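Local coordinates for protein uronate dehydrogenase (Agrobacterium tumefaciens, PDB 3RFX) that catalyses the NAD-dependent oxidation of uronic acids such as galacturonate and glucuronate, probably to the corresponding aldaric acid lactones, at residues 161-166 / 178-183; 168-173 / 231-236; 121-126 / 213-218. The protein carries 1 engineered substitution. All coordinates share one frame; numbering follows the deposited sequence.

Contact 1 of 3, residues 161-166 / 178-183. With PO4 (phosphate ion), chain F.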
loop_
_atom_site.group_PDB
_atom_site.type_symbol
_atom_site.label_atom_id
_atom_site.label_comp_id
_atom_site.label_asym_id
_atom_site.label_seq_id
_atom_site.Cartn_x
_atom_site.Cartn_y
_atom_site.Cartn_z
ATOM N N VAL A 161 0.833 1.568 -24.790
ATOM C CA VAL A 161 1.157 2.977 -24.626
ATOM C C VAL A 161 -0.118 3.811 -24.544
ATOM O O VAL A 161 -0.819 3.992 -25.537
ATOM C CB VAL A 161 2.062 3.487 -25.759
ATOM C CG1 VAL A 161 2.566 4.894 -25.443
ATOM C CG2 VAL A 161 3.237 2.536 -25.958
ATOM N N ARG A 162 -0.416 4.293 -23.344
ATOM C CA ARG A 162 -1.579 5.144 -23.118
ATOM C C ARG A 162 -1.232 6.563 -23.530
ATOM O O ARG A 162 -0.763 7.369 -22.725
ATOM C CB ARG A 162 -2.016 5.068 -21.658
ATOM C CG ARG A 162 -2.566 3.693 -21.308
ATOM C CD ARG A 162 -3.000 3.593 -19.847
ATOM N NE ARG A 162 -3.603 2.289 -19.570
ATOM C CZ ARG A 162 -3.905 1.853 -18.352
ATOM N NH1 ARG A 162 -3.651 2.610 -17.286
ATOM N NH2 ARG A 162 -4.457 0.661 -18.199
ATOM N N ILE A 163 -1.430 6.852 -24.807
ATOM C CA ILE A 163 -1.045 8.156 -25.359
ATOM C C ILE A 163 -1.831 9.309 -24.705
ATOM O O ILE A 163 -3.048 9.226 -24.550
ATOM C CB ILE A 163 -1.247 8.177 -26.884
ATOM C CG1 ILE A 163 -0.350 7.117 -27.537
ATOM C CG2 ILE A 163 -0.915 9.554 -27.466
ATOM C CD1 ILE A 163 -0.637 6.894 -29.012
ATOM N N GLY A 164 -1.117 10.355 -24.304
ATOM C CA GLY A 164 -1.743 11.574 -23.808
ATOM C C GLY A 164 -2.198 12.401 -25.001
ATOM O O GLY A 164 -3.208 12.088 -25.633
ATOM N N SER A 165 -1.423 13.427 -25.334
ATOM C CA SER A 165 -1.713 14.284 -26.478
ATOM C C SER A 165 -0.439 14.404 -27.298
ATOM O O SER A 165 0.461 15.152 -26.946
ATOM C CB SER A 165 -2.157 15.675 -25.999
ATOM O OG SER A 165 -3.288 15.572 -25.149
ATOM N N CYS A 166 -0.345 13.639 -28.379
ATOM C CA CYS A 166 0.882 13.623 -29.167
ATOM C C CYS A 166 0.741 14.624 -30.303
ATOM O O CYS A 166 0.164 14.317 -31.347
ATOM C CB CYS A 166 1.171 12.208 -29.701
ATOM S SG CYS A 166 2.851 12.009 -30.357
ATOM N N THR A 178 -0.659 16.509 -20.432
ATOM C CA THR A 178 -0.790 15.320 -21.284
ATOM C C THR A 178 0.125 15.271 -22.510
ATOM O O THR A 178 0.190 14.239 -23.186
ATOM C CB THR A 178 -2.237 15.129 -21.792
ATOM O OG1 THR A 178 -2.603 16.246 -22.607
ATOM C CG2 THR A 178 -3.228 15.002 -20.630
ATOM N N TRP A 179 0.817 16.367 -22.801
ATOM C CA TRP A 179 1.634 16.447 -24.013
ATOM C C TRP A 179 2.635 15.309 -24.089
ATOM O O TRP A 179 3.328 15.012 -23.118
ATOM C CB TRP A 179 2.396 17.768 -24.074
ATOM C CG TRP A 179 3.113 18.008 -25.386
ATOM C CD1 TRP A 179 2.599 17.849 -26.643
ATOM C CD2 TRP A 179 4.456 18.470 -25.556
ATOM N NE1 TRP A 179 3.547 18.179 -27.587
ATOM C CE2 TRP A 179 4.696 18.563 -26.944
ATOM C CE3 TRP A 179 5.485 18.816 -24.668
ATOM C CZ2 TRP A 179 5.915 18.991 -27.463
ATOM C CZ3 TRP A 179 6.695 19.237 -25.183
ATOM C CH2 TRP A 179 6.901 19.321 -26.571
ATOM N N PHE A 180 2.698 14.692 -25.264
ATOM C CA PHE A 180 3.669 13.638 -25.568
ATOM C C PHE A 180 4.343 14.080 -26.859
ATOM O O PHE A 180 3.735 14.005 -27.926
ATOM C CB PHE A 180 2.922 12.330 -25.805
ATOM C CG PHE A 180 3.802 11.091 -25.787
ATOM C CD1 PHE A 180 5.078 11.119 -25.232
ATOM C CD2 PHE A 180 3.319 9.894 -26.293
ATOM C CE1 PHE A 180 5.868 9.961 -25.204
ATOM C CE2 PHE A 180 4.094 8.734 -26.261
ATOM C CZ PHE A 180 5.361 8.770 -25.717
ATOM N N SER A 181 5.576 14.564 -26.772
ATOM C CA SER A 181 6.237 15.121 -27.957
ATOM C C SER A 181 6.548 14.034 -28.989
ATOM O O SER A 181 6.663 12.857 -28.649
ATOM C CB SER A 181 7.527 15.840 -27.579
ATOM O OG SER A 181 8.528 14.903 -27.186
ATOM N N HIS A 182 6.686 14.431 -30.250
ATOM C CA HIS A 182 7.105 13.484 -31.279
ATOM C C HIS A 182 8.435 12.837 -30.913
ATOM O O HIS A 182 8.573 11.611 -30.989
ATOM C CB HIS A 182 7.204 14.170 -32.645
ATOM C CG HIS A 182 5.885 14.613 -33.186
ATOM N ND1 HIS A 182 5.770 15.555 -34.186
ATOM C CD2 HIS A 182 4.622 14.252 -32.862
ATOM C CE1 HIS A 182 4.493 15.746 -34.460
ATOM N NE2 HIS A 182 3.775 14.968 -33.672
ATOM N N ASP A 183 9.402 13.651 -30.499
ATOM C CA ASP A 183 10.714 13.136 -30.104
ATOM C C ASP A 183 10.617 12.073 -29.011
ATOM O O ASP A 183 11.320 11.060 -29.060
ATOM C CB ASP A 183 11.628 14.256 -29.610
ATOM C CG ASP A 183 12.263 15.048 -30.742
ATOM O OD1 ASP A 183 12.097 14.674 -31.922
ATOM O OD2 ASP A 183 12.938 16.049 -30.435
HETATM P P PO4 F . 8.413 16.347 -36.456
HETATM O O1 PO4 F . 7.884 16.823 -35.123
HETATM O O2 PO4 F . 9.753 16.991 -36.719
HETATM O O3 PO4 F . 8.582 14.849 -36.433
HETATM O O4 PO4 F . 7.439 16.722 -37.547
HETATM O O HOH W 1 0.907 14.991 -34.219
#
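S165 and T178 meet hydroxyl to hydroxyl, with OG of S165 2.7 Å from OG1 of T178 in a hydrogen bond. The backbones add two more bonds. S165 N donates to T178 O at 2.8 Å, and F180 N donates to S165 O, the straighter of the two at 161°; in both, the donor sits well above the plane of the carbonyl it meets. This pattern is a single parallel bridge between S165 and W179, made just beyond strand 158-163 of the Rossmann fold. H182 stands at the N-terminal end of helix 182-194, right after the N-cap S181. Its ND1 donates almost linearly (171°) to O1 of a phosphate at 2.6 Å, an anion probably left by the crystallisation liquor and also bound by R22. On the same ring, NE2 shares a water with C166 O. The C166 sulfur, thrown anti to its own nitrogen (chi1 -167°), reaches the ring edge, SG lying 3.8 Å from CD2 of H182, and makes an oblique sulfur-aromatic contact with the F180 ring. The F180 ring, in turn, takes CG2 of I163 at its edge and has CG1 of V161 4.2 Å from CE2. F180 O is buried and is approached by the CA of C166 at 3.1 Å. H182 ND1 must carry a proton to make its bond, and the phosphate would probably stabilise a positive charge on the ring.

Contact 2 of 3, residues 168-173 / 231-236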
loop_
_atom_site.group_PDB
_atom_site.type_symbol
_atom_site.label_atom_id
_atom_site.label_comp_id
_atom_site.label_asym_id
_atom_site.label_seq_id
_atom_site.Cartn_x
_atom_site.Cartn_y
_atom_site.Cartn_z
ATOM N N PRO A 168 2.483 18.547 -32.188
ATOM C CA PRO A 168 3.728 19.300 -32.360
ATOM C C PRO A 168 4.060 20.153 -31.140
ATOM O O PRO A 168 5.235 20.321 -30.816
ATOM C CB PRO A 168 3.431 20.191 -33.573
ATOM C CG PRO A 168 2.400 19.425 -34.338
ATOM C CD PRO A 168 1.541 18.768 -33.298
ATOM N N GLU A 169 3.037 20.681 -30.477
ATOM C CA GLU A 169 3.236 21.444 -29.249
ATOM C C GLU A 169 1.949 21.450 -28.415
ATOM O O GLU A 169 0.858 21.226 -28.940
ATOM C CB GLU A 169 3.672 22.881 -29.571
ATOM C CG GLU A 169 2.603 23.684 -30.275
ATOM C CD GLU A 169 3.049 25.104 -30.638
ATOM O OE1 GLU A 169 4.151 25.527 -30.227
ATOM O OE2 GLU A 169 2.283 25.799 -31.336
ATOM N N PRO A 170 2.073 21.700 -27.105
ATOM C CA PRO A 170 0.862 21.801 -26.275
ATOM C C PRO A 170 0.033 22.988 -26.760
ATOM O O PRO A 170 0.620 24.031 -27.060
ATOM C CB PRO A 170 1.417 22.113 -24.875
ATOM C CG PRO A 170 2.873 21.743 -24.926
ATOM C CD PRO A 170 3.308 21.946 -26.345
ATOM N N ASN A 171 -1.283 22.856 -26.841
ATOM C CA ASN A 171 -2.093 24.009 -27.257
ATOM C C ASN A 171 -3.300 24.328 -26.389
ATOM O O ASN A 171 -4.140 25.139 -26.765
ATOM C CB ASN A 171 -2.532 23.890 -28.712
ATOM C CG ASN A 171 -3.260 22.612 -28.989
ATOM O OD1 ASN A 171 -4.281 22.323 -28.367
ATOM N ND2 ASN A 171 -2.742 21.822 -29.932
ATOM N N ASN A 172 -3.391 23.687 -25.233
ATOM C CA ASN A 172 -4.376 24.081 -24.242
ATOM C C ASN A 172 -3.901 23.671 -22.853
ATOM O O ASN A 172 -2.861 23.011 -22.717
ATOM C CB ASN A 172 -5.771 23.525 -24.577
ATOM C CG ASN A 172 -5.846 22.009 -24.491
ATOM O OD1 ASN A 172 -5.297 21.393 -23.580
ATOM N ND2 ASN A 172 -6.560 21.403 -25.434
ATOM N N TYR A 173 -4.651 24.058 -21.829
ATOM C CA TYR A 173 -4.200 23.868 -20.448
ATOM C C TYR A 173 -3.966 22.396 -20.106
ATOM O O TYR A 173 -3.004 22.052 -19.413
ATOM C CB TYR A 173 -5.185 24.484 -19.446
ATOM C CG TYR A 173 -4.554 24.690 -18.083
ATOM C CD1 TYR A 173 -3.932 25.891 -17.760
ATOM C CD2 TYR A 173 -4.548 23.669 -17.136
ATOM C CE1 TYR A 173 -3.328 26.076 -16.520
ATOM C CE2 TYR A 173 -3.942 23.843 -15.896
ATOM C CZ TYR A 173 -3.333 25.049 -15.599
ATOM O OH TYR A 173 -2.729 25.224 -14.367
ATOM N N GLU A 231 5.875 22.228 -19.735
ATOM C CA GLU A 231 5.854 23.411 -18.877
ATOM C C GLU A 231 6.459 24.627 -19.586
ATOM O O GLU A 231 6.087 25.775 -19.308
ATOM C CB GLU A 231 6.586 23.127 -17.561
ATOM C CG GLU A 231 6.443 24.218 -16.509
ATOM C CD GLU A 231 5.015 24.413 -16.010
ATOM O OE1 GLU A 231 4.167 23.488 -16.132
ATOM O OE2 GLU A 231 4.745 25.512 -15.470
ATOM N N ALA A 232 7.378 24.373 -20.513
ATOM C CA ALA A 232 8.003 25.450 -21.279
ATOM C C ALA A 232 6.976 26.260 -22.081
ATOM O O ALA A 232 7.262 27.377 -22.512
ATOM C CB ALA A 232 9.069 24.893 -22.207
ATOM N N PHE A 233 5.789 25.692 -22.277
ATOM C CA PHE A 233 4.762 26.314 -23.104
ATOM C C PHE A 233 3.649 26.989 -22.305
ATOM O O PHE A 233 2.673 27.461 -22.886
ATOM C CB PHE A 233 4.141 25.284 -24.055
ATOM C CG PHE A 233 5.099 24.757 -25.093
ATOM C CD1 PHE A 233 5.161 25.333 -26.355
ATOM C CD2 PHE A 233 5.940 23.691 -24.799
ATOM C CE1 PHE A 233 6.041 24.850 -27.314
ATOM C CE2 PHE A 233 6.822 23.197 -25.758
ATOM C CZ PHE A 233 6.873 23.780 -27.014
ATOM N N ARG A 234 3.780 27.035 -20.986
ATOM C CA ARG A 234 2.702 27.590 -20.163
ATOM C C ARG A 234 2.341 29.030 -20.554
ATOM O O ARG A 234 1.162 29.367 -20.692
ATOM C CB ARG A 234 3.034 27.521 -18.669
ATOM C CG ARG A 234 1.897 28.054 -17.784
ATOM C CD ARG A 234 2.150 27.818 -16.299
ATOM N NE ARG A 234 2.222 26.392 -15.955
ATOM C CZ ARG A 234 1.179 25.652 -15.594
ATOM N NH1 ARG A 234 -0.040 26.193 -15.528
ATOM N NH2 ARG A 234 1.351 24.367 -15.298
ATOM N N ARG A 235 3.343 29.883 -20.720
ATOM C CA ARG A 235 3.048 31.260 -21.126
ATOM C C ARG A 235 2.415 31.306 -22.517
ATOM O O ARG A 235 1.454 32.051 -22.754
ATOM C CB ARG A 235 4.283 32.160 -21.070
ATOM C CG ARG A 235 3.906 33.590 -20.684
ATOM C CD ARG A 235 4.620 34.640 -21.500
ATOM N NE ARG A 235 3.900 35.913 -21.450
ATOM C CZ ARG A 235 4.308 37.027 -22.050
ATOM N NH1 ARG A 235 5.442 37.027 -22.742
ATOM N NH2 ARG A 235 3.585 38.140 -21.958
ATOM N N HIS A 236 2.950 30.502 -23.427
ATOM C CA HIS A 236 2.402 30.380 -24.779
ATOM C C HIS A 236 0.911 30.068 -24.728
ATOM O O HIS A 236 0.112 30.661 -25.461
ATOM C CB HIS A 236 3.173 29.302 -25.560
ATOM C CG HIS A 236 2.430 28.735 -26.738
ATOM N ND1 HIS A 236 2.286 29.413 -27.929
ATOM C CD2 HIS A 236 1.823 27.535 -26.913
ATOM C CE1 HIS A 236 1.605 28.666 -28.781
ATOM N NE2 HIS A 236 1.312 27.520 -28.190
HETATM O O HOH W 2 -0.525 25.735 -30.037
#
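Among the polar contacts, Y173 and R234 make the direct hydrogen bond: R234 NH1 donates to Y173 OH at 3.1 Å and 156°. The hydroxyl lies close to the guanidinium plane and so meets the arginine at its edge, the ring and guanidinium planes being 72° apart. E231 forms a side-on salt bridge that limits rotation of the guanidinium, R234 NE to E231 OE2 at 2.7 Å and R234 NH2 to E231 OE1 at 3.1 Å; the bend at chi3 (-63°) brings the arginine into this clasp. R234 NH1 also has NE of R194 of the second subunit close by, a like charge that E231 would probably help offset. E231 lies in the 3-10 segment that ends at 233 and R234 begins helix 234-238; this run packs against the loop leading from strand 158-163 of the Rossmann fold to helix 175-178. Apolar packing centres on a CH-pi contact: P170 CD sits above the middle of the F233 ring, 3.6 Å from its centroid. W179 meets the same phenylalanine edge-to-face. E169 and H236 complete the contact without a direct hydrogen bond between them. E169 OE1 comes within 3.5 Å of F233 CE1, with carboxylate and ring planes nearly perpendicular. A water links E169 OE2, to which it donates at 3.1 Å, with H236 NE2, while P170 O lies at the imidazole edge, 3.7 Å from H236 CD2.

Contact 3 of 3, residues 121-126 / 213-218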
loop_
_atom_site.group_PDB
_atom_site.type_symbol
_atom_site.label_atom_id
_atom_site.label_comp_id
_atom_site.label_asym_id
_atom_site.label_seq_id
_atom_site.Cartn_x
_atom_site.Cartn_y
_atom_site.Cartn_z
ATOM N N THR A 121 -6.587 15.811 -10.426
ATOM C CA THR A 121 -5.846 15.990 -9.182
ATOM C C THR A 121 -5.242 14.684 -8.658
ATOM O O THR A 121 -4.482 14.687 -7.690
ATOM C CB THR A 121 -6.750 16.583 -8.092
ATOM O OG1 THR A 121 -7.939 15.791 -7.990
ATOM C CG2 THR A 121 -7.148 18.014 -8.458
ATOM N N GLU A 122 -5.590 13.567 -9.287
ATOM C CA GLU A 122 -5.147 12.263 -8.799
ATOM C C GLU A 122 -3.983 11.718 -9.636
ATOM O O GLU A 122 -4.091 11.609 -10.852
ATOM C CB GLU A 122 -6.318 11.277 -8.807
ATOM C CG GLU A 122 -5.957 9.910 -8.224
ATOM C CD GLU A 122 -7.164 8.994 -8.064
ATOM O OE1 GLU A 122 -8.308 9.443 -8.315
ATOM O OE2 GLU A 122 -6.961 7.822 -7.681
ATOM N N ARG A 123 -2.870 11.391 -8.985
ATOM C CA ARG A 123 -1.708 10.816 -9.678
ATOM C C ARG A 123 -1.914 9.312 -9.853
ATOM O O ARG A 123 -2.307 8.635 -8.905
ATOM C CB ARG A 123 -0.431 11.097 -8.880
ATOM C CG ARG A 123 0.853 10.531 -9.484
ATOM C CD ARG A 123 2.088 11.060 -8.731
ATOM N NE ARG A 123 3.348 10.523 -9.260
ATOM C CZ ARG A 123 3.945 10.961 -10.366
ATOM N NH1 ARG A 123 3.398 11.941 -11.081
ATOM N NH2 ARG A 123 5.089 10.414 -10.767
ATOM N N LEU A 124 -1.661 8.797 -11.056
ATOM C CA LEU A 124 -2.005 7.416 -11.387
ATOM C C LEU A 124 -0.778 6.565 -11.676
ATOM O O LEU A 124 0.071 6.947 -12.476
ATOM C CB LEU A 124 -2.926 7.357 -12.618
ATOM C CG LEU A 124 -4.204 8.199 -12.630
ATOM C CD1 LEU A 124 -5.027 7.900 -13.901
ATOM C CD2 LEU A 124 -5.027 7.936 -11.379
ATOM N N GLY A 125 -0.705 5.400 -11.038
ATOM C CA GLY A 125 0.263 4.388 -11.426
ATOM C C GLY A 125 -0.325 3.482 -12.500
ATOM O O GLY A 125 -1.510 3.576 -12.822
ATOM N N PRO A 126 0.499 2.582 -13.056
ATOM C CA PRO A 126 0.064 1.723 -14.166
ATOM C C PRO A 126 -1.001 0.678 -13.804
ATOM O O PRO A 126 -1.642 0.145 -14.711
ATOM C CB PRO A 126 1.365 1.025 -14.606
ATOM C CG PRO A 126 2.258 1.080 -13.396
ATOM C CD PRO A 126 1.922 2.395 -12.724
ATOM N N TRP A 213 0.472 13.832 -14.725
ATOM C CA TRP A 213 -0.410 13.148 -13.787
ATOM C C TRP A 213 -0.007 11.690 -13.548
ATOM O O TRP A 213 -0.610 11.024 -12.711
ATOM C CB TRP A 213 -1.845 13.095 -14.335
ATOM C CG TRP A 213 -2.445 14.430 -14.704
ATOM C CD1 TRP A 213 -2.251 15.624 -14.082
ATOM C CD2 TRP A 213 -3.365 14.672 -15.777
ATOM N NE1 TRP A 213 -3.001 16.615 -14.713
ATOM C CE2 TRP A 213 -3.683 16.046 -15.759
ATOM C CE3 TRP A 213 -3.943 13.855 -16.756
ATOM C CZ2 TRP A 213 -4.559 16.619 -16.680
ATOM C CZ3 TRP A 213 -4.808 14.428 -17.678
ATOM C CH2 TRP A 213 -5.110 15.792 -17.629
ATOM N N TRP A 214 0.976 11.197 -14.303
ATOM C CA TRP A 214 1.186 9.746 -14.442
ATOM C C TRP A 214 2.577 9.281 -14.018
ATOM O O TRP A 214 3.564 9.953 -14.262
ATOM C CB TRP A 214 0.927 9.303 -15.893
ATOM C CG TRP A 214 -0.436 9.691 -16.401
ATOM C CD1 TRP A 214 -1.615 9.679 -15.694
ATOM C CD2 TRP A 214 -0.763 10.134 -17.719
ATOM N NE1 TRP A 214 -2.648 10.100 -16.498
ATOM C CE2 TRP A 214 -2.153 10.387 -17.743
ATOM C CE3 TRP A 214 -0.015 10.354 -18.883
ATOM C CZ2 TRP A 214 -2.806 10.849 -18.884
ATOM C CZ3 TRP A 214 -0.668 10.814 -20.018
ATOM C CH2 TRP A 214 -2.050 11.049 -20.011
ATOM N N ASP A 215 2.636 8.104 -13.406
ATOM C CA ASP A 215 3.868 7.606 -12.797
ATOM C C ASP A 215 4.395 6.416 -13.603
ATOM O O ASP A 215 3.799 5.358 -13.573
ATOM C CB ASP A 215 3.568 7.164 -11.358
ATOM C CG ASP A 215 4.770 6.509 -10.670
ATOM O OD1 ASP A 215 5.900 6.569 -11.202
ATOM O OD2 ASP A 215 4.571 5.935 -9.583
ATOM N N ASN A 216 5.493 6.614 -14.332
ATOM C CA ASN A 216 6.111 5.549 -15.126
ATOM C C ASN A 216 7.291 4.900 -14.406
ATOM O O ASN A 216 8.119 4.250 -15.042
ATOM C CB ASN A 216 6.634 6.113 -16.452
ATOM C CG ASN A 216 5.624 6.018 -17.581
ATOM O OD1 ASN A 216 4.834 5.077 -17.652
ATOM N ND2 ASN A 216 5.670 6.987 -18.494
ATOM N N SER A 217 7.401 5.092 -13.098
ATOM C CA SER A 217 8.617 4.652 -12.401
ATOM C C SER A 217 8.843 3.136 -12.487
ATOM O O SER A 217 9.988 2.675 -12.465
ATOM C CB SER A 217 8.628 5.109 -10.940
ATOM O OG SER A 217 7.579 4.500 -10.216
ATOM N N HIS A 218 7.763 2.364 -12.582
ATOM C CA HIS A 218 7.890 0.900 -12.596
ATOM C C HIS A 218 8.436 0.368 -13.925
ATOM O O HIS A 218 8.842 -0.798 -14.032
ATOM C CB HIS A 218 6.564 0.230 -12.220
ATOM C CG HIS A 218 6.217 0.379 -10.770
ATOM N ND1 HIS A 218 6.440 -0.617 -9.844
ATOM C CD2 HIS A 218 5.697 1.421 -10.081
ATOM C CE1 HIS A 218 6.055 -0.203 -8.650
ATOM N NE2 HIS A 218 5.601 1.033 -8.767
HETATM O O HOH W 3 4.321 12.562 -13.791
#
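L124 and W214 form a single parallel bridge, in which L124 N donates to W213 O and D215 N to L124 O, each bond 3.0 Å long, between the touching runs 122-126 and 213-215, whose end-to-end directions are 34° apart. The first bond runs nearly along the C=O axis of W213, whereas the second donor is tilted 22° from the carbonyl plane of L124. R123 CA adds a CA-H...O approach to W213 O. With the bridge confined to one residue pair, the two loops are stitched locally and do not add a strand to the central sheet.

R123 and D215 carry much of the side-chain contact. Extended from CG to NE, R123 runs across the partner backbone, and one face of its guanidinium lies over D215, with NH2 3.6 Å from CB of that residue. Its charge pairing with D215 is long, 4.0 Å from R123 NH2 to D215 OD1. A water at the guanidinium edge accepts from R123 NH1 at 2.9 Å and donates to W214 O. D215 OD1 is held more firmly within its own loop: S217 N reaches it at 2.8 Å from above the carboxylate plane, making an Asx turn, and S217 OG also donates to it. A phosphate, probably from the crystallisation liquor, lies about 3 Å from the D215 side chain (nearest atoms). L124 and W214 point the same way, side by side, with L124 CB 4.1 Å from CD1 of the indole, while W214 NE1 finds its acceptor in Q254. At the far end, P126 CD rests near D215 O.

Around this contact, W213 touches F221 of a second subunit and packs against helix 175-178 through S177 and T178. L124 and P126 lean on W204 of strand 202-205, an outermost strand of the parallel sheet within this chain, and W214 stacks on the same tryptophan.

Along the chain the six segments run 121-126, 161-166, 168-173, 178-183, 213-218 and 231-236, so contact 3 encloses contact 1, while contact 2 alternates with both. Contact 1 is the hub: its centre lies 13 Å from that of contact 2 and 15 Å from that of contact 3, whereas contacts 2 and 3 are 21 Å apart and do not touch. W179 packs onto P170 and F233 of contact 2; T178 packs onto W213 of contact 3. Contacts 1 and 3 border neighbouring sheet strands, 158-163 and 202-205. No other chain touches contact 1, but contacts 2 and 3 both meet the second subunit, so the buried contact 1 adjoins two contacts that reach the subunit interface.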